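PDB 3HUT: putative branched-chain amino acid ABC transporter from Rhodospirillum rubrum ATCC 11170, which probably binds branched-chain or related amino acids outside the cytoplasmic membrane and delivers them to an ABC transporter for uptake. Local coordinates for residues Y224-Y230 with R246-V252. Sequence-based numbering, arbitrary orientation.
Sequences YGSSALY and RLATAFV
The Y224 ring carries the CB of R246 over one face, 3.7 Å above its plane and offset toward the rim, while the Y230 ring takes T249 CG2 over the centre of one face. W133 meets Y224, and F345 meets Y230, each in an edge-to-face ring pair. The segments carry the two parallel strands of a beta-alpha-beta unit, its crossover including helix 232-238, in one lobe of the periplasmic binding protein fold. Y224 and R246 run side by side from the same sheet face; with the arginine chain extended from CG to NE, its guanidinium arrives at the phenol end, the two planes 75° apart. R246 NH1 donates to Y224 OH at 2.7 Å, in the guanidinium plane but bent at hydrogen (138°). D137 shares this hydroxyl through a further hydrogen bond. A phenylalanine at Y224 would probably keep the ring over R246 CB but leave NH1 and D137 without their common hydroxyl partner. Y230 CG lies opposite its own N across CA-CB (chi1 -171°), which lays the ring across T249 and brings its OH beside V252 CA; this OH is hydrogen-bonded to L253 N. On the sheet face opposite Y224 and R246, L247 CD2 packs on L229 CB at 3.7 Å. G225 N donates a hydrogen bond to R246 O at 2.8 Å; beyond it G225 O and A248 N stand 4.3 Å apart, and a water bridges them, donating to G225 O at 2.6 Å and accepting from A248 N at 2.9 Å.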
ATOM      1  N   TYR A 224      16.360   1.412  10.977  1.00  7.71           N
ATOM      2  CA  TYR A 224      15.263   0.728  10.296  1.00  6.81           C
ATOM      3  C   TYR A 224      14.226   1.819  10.081  1.00  8.08           C
ATOM      4  O   TYR A 224      14.180   2.785  10.844  1.00  9.63           O
ATOM      5  CB  TYR A 224      14.661  -0.367  11.180  1.00  7.66           C
ATOM      6  CG  TYR A 224      15.524  -1.596  11.352  1.00  8.32           C
ATOM      7  CD1 TYR A 224      15.153  -2.816  10.786  1.00  7.86           C
ATOM      8  CD2 TYR A 224      16.699  -1.547  12.101  1.00  9.55           C
ATOM      9  CE1 TYR A 224      15.928  -3.963  10.966  1.00  8.36           C
ATOM     10  CE2 TYR A 224      17.480  -2.686  12.287  1.00  8.24           C
ATOM     11  CZ  TYR A 224      17.087  -3.891  11.718  1.00  9.18           C
ATOM     12  OH  TYR A 224      17.847  -5.026  11.910  1.00  9.19           O
ATOM     13  N   GLY A 225      13.393   1.685   9.059  1.00  6.79           N
ATOM     14  CA  GLY A 225      12.409   2.724   8.841  1.00  8.06           C
ATOM     15  C   GLY A 225      11.188   2.339   8.036  1.00  7.47           C
ATOM     16  O   GLY A 225      11.085   1.237   7.499  1.00  7.71           O
ATOM     17  N   SER A 226      10.266   3.289   7.962  1.00  7.09           N
ATOM     18  CA  SER A 226       9.013   3.143   7.247  1.00  6.97           C
ATOM     19  C   SER A 226       9.204   2.952   5.747  1.00  8.82           C
ATOM     20  O   SER A 226      10.236   3.327   5.178  1.00  6.83           O
ATOM     21  CB  SER A 226       8.159   4.394   7.484  1.00  7.00           C
ATOM     22  OG  SER A 226       7.057   4.453   6.591  1.00  7.21           O
ATOM     23  N   SER A 227       8.189   2.372   5.112  1.00  8.07           N
ATOM     24  CA  SER A 227       8.190   2.171   3.668  1.00  6.78           C
ATOM     25  C   SER A 227       8.180   3.546   2.994  1.00  7.09           C
ATOM     26  O   SER A 227       8.441   3.665   1.795  1.00  5.93           O
ATOM     27  CB  SER A 227       6.936   1.392   3.247  1.00  7.42           C
ATOM     28  OG  SER A 227       5.765   2.015   3.756  1.00  6.95           O
ATOM     29  N   ALA A 228       7.864   4.583   3.764  1.00  7.18           N
ATOM     30  CA  ALA A 228       7.835   5.940   3.221  1.00  7.22           C
ATOM     31  C   ALA A 228       9.242   6.394   2.825  1.00  7.02           C
ATOM     32  O   ALA A 228       9.412   7.415   2.157  1.00  6.89           O
ATOM     33  CB  ALA A 228       7.238   6.912   4.243  1.00  7.77           C
ATOM     34  N   LEU A 229      10.249   5.636   3.246  1.00  6.56           N
ATOM     35  CA  LEU A 229      11.636   5.951   2.913  1.00  6.31           C
ATOM     36  C   LEU A 229      11.987   5.381   1.549  1.00  7.26           C
ATOM     37  O   LEU A 229      13.006   5.746   0.957  1.00  6.13           O
ATOM     38  CB  LEU A 229      12.597   5.344   3.943  1.00  4.93           C
ATOM     39  CG  LEU A 229      12.479   5.760   5.413  1.00  4.93           C
ATOM     40  CD1 LEU A 229      13.525   5.021   6.244  1.00  6.30           C
ATOM     41  CD2 LEU A 229      12.676   7.251   5.532  1.00  4.37           C
ATOM     42  N   TYR A 230      11.135   4.489   1.050  1.00  8.19           N
ATOM     43  CA  TYR A 230      11.378   3.823  -0.226  1.00  7.01           C
ATOM     44  C   TYR A 230      11.199   4.694  -1.458  1.00  7.75           C
ATOM     45  O   TYR A 230      10.085   4.892  -1.946  1.00  9.05           O
ATOM     46  CB  TYR A 230      10.483   2.588  -0.354  1.00  8.37           C
ATOM     47  CG  TYR A 230      10.826   1.715  -1.538  1.00  7.54           C
ATOM     48  CD1 TYR A 230      12.097   1.154  -1.666  1.00  7.86           C
ATOM     49  CD2 TYR A 230       9.876   1.422  -2.514  1.00  8.38           C
ATOM     50  CE1 TYR A 230      12.411   0.319  -2.731  1.00  8.28           C
ATOM     51  CE2 TYR A 230      10.178   0.587  -3.585  1.00  8.09           C
ATOM     52  CZ  TYR A 230      11.447   0.037  -3.688  1.00 10.81           C
ATOM     53  OH  TYR A 230      11.750  -0.804  -4.736  1.00  9.67           O
ATOM     54  N   ARG A 246      17.549  -0.072   6.790  1.00  8.89           N
ATOM     55  CA  ARG A 246      16.658  -1.176   6.463  1.00  9.24           C
ATOM     56  C   ARG A 246      15.207  -0.735   6.471  1.00  9.23           C
ATOM     57  O   ARG A 246      14.820   0.142   7.239  1.00  7.79           O
ATOM     58  CB  ARG A 246      16.853  -2.320   7.455  1.00 11.37           C
ATOM     59  CG  ARG A 246      18.112  -3.123   7.195  1.00 15.29           C
ATOM     60  CD  ARG A 246      18.454  -4.017   8.364  1.00 21.40           C
ATOM     61  NE  ARG A 246      19.641  -4.813   8.080  1.00 27.38           N
ATOM     62  CZ  ARG A 246      20.255  -5.586   8.967  1.00 32.54           C
ATOM     63  NH1 ARG A 246      19.796  -5.670  10.210  1.00 33.32           N
ATOM     64  NH2 ARG A 246      21.333  -6.274   8.608  1.00 34.52           N
ATOM     65  N   LEU A 247      14.409  -1.346   5.601  1.00  7.90           N
ATOM     66  CA  LEU A 247      12.993  -1.032   5.518  1.00  7.51           C
ATOM     67  C   LEU A 247      12.270  -2.159   4.797  1.00  8.78           C
ATOM     68  O   LEU A 247      12.883  -2.936   4.060  1.00  3.73           O
ATOM     69  CB  LEU A 247      12.763   0.291   4.764  1.00  9.34           C
ATOM     70  CG  LEU A 247      13.149   0.436   3.281  1.00 13.36           C
ATOM     71  CD1 LEU A 247      12.403  -0.570   2.416  1.00 19.97           C
ATOM     72  CD2 LEU A 247      12.801   1.844   2.813  1.00 17.08           C
ATOM     73  N   ALA A 248      10.966  -2.248   5.017  1.00  8.43           N
ATOM     74  CA  ALA A 248      10.154  -3.256   4.356  1.00 10.06           C
ATOM     75  C   ALA A 248       9.095  -2.529   3.535  1.00 10.70           C
ATOM     76  O   ALA A 248       8.633  -1.459   3.922  1.00 11.02           O
ATOM     77  CB  ALA A 248       9.485  -4.166   5.392  1.00 10.83           C
ATOM     78  N   THR A 249       8.724  -3.102   2.398  1.00 11.78           N
ATOM     79  CA  THR A 249       7.710  -2.499   1.550  1.00 13.23           C
ATOM     80  C   THR A 249       6.954  -3.586   0.795  1.00 12.09           C
ATOM     81  O   THR A 249       7.439  -4.707   0.656  1.00 12.84           O
ATOM     82  CB  THR A 249       8.335  -1.509   0.542  1.00 15.53           C
ATOM     83  OG1 THR A 249       7.291  -0.769  -0.102  1.00 21.88           O
ATOM     84  CG2 THR A 249       9.142  -2.253  -0.515  1.00 14.75           C
ATOM     85  N   ALA A 250       5.759  -3.252   0.319  1.00 11.12           N
ATOM     86  CA  ALA A 250       4.927  -4.201  -0.411  1.00 10.47           C
ATOM     87  C   ALA A 250       5.455  -4.413  -1.829  1.00  8.61           C
ATOM     88  O   ALA A 250       5.851  -5.514  -2.192  1.00  6.88           O
ATOM     89  CB  ALA A 250       3.487  -3.701  -0.449  1.00 10.77           C
ATOM     90  N   PHE A 251       5.467  -3.345  -2.617  1.00 10.03           N
ATOM     91  CA  PHE A 251       5.949  -3.399  -3.996  1.00  9.07           C
ATOM     92  C   PHE A 251       7.445  -3.083  -4.079  1.00  9.16           C
ATOM     93  O   PHE A 251       7.890  -2.039  -3.614  1.00  9.64           O
ATOM     94  CB  PHE A 251       5.168  -2.400  -4.856  1.00  8.80           C
ATOM     95  CG  PHE A 251       5.638  -2.321  -6.285  1.00  9.58           C
ATOM     96  CD1 PHE A 251       5.684  -3.458  -7.080  1.00  9.85           C
ATOM     97  CD2 PHE A 251       6.010  -1.100  -6.842  1.00 10.58           C
ATOM     98  CE1 PHE A 251       6.094  -3.385  -8.412  1.00 11.01           C
ATOM     99  CE2 PHE A 251       6.420  -1.015  -8.171  1.00 10.33           C
ATOM    100  CZ  PHE A 251       6.461  -2.161  -8.957  1.00 12.09           C
ATOM    101  N   VAL A 252       8.214  -3.986  -4.675  1.00  7.59           N
ATOM    102  CA  VAL A 252       9.652  -3.774  -4.824  1.00  8.27           C
ATOM    103  C   VAL A 252       9.977  -3.671  -6.310  1.00  9.69           C
ATOM    104  O   VAL A 252       9.873  -4.648  -7.050  1.00 10.75           O
ATOM    105  CB  VAL A 252      10.457  -4.929  -4.213  1.00  7.91           C
ATOM    106  CG1 VAL A 252      11.949  -4.628  -4.303  1.00  7.85           C
ATOM    107  CG2 VAL A 252      10.042  -5.140  -2.763  1.00  5.10           C
TER
HETATM  108  O   HOH W   1       9.317  -0.426   6.611  1.00  5.40           O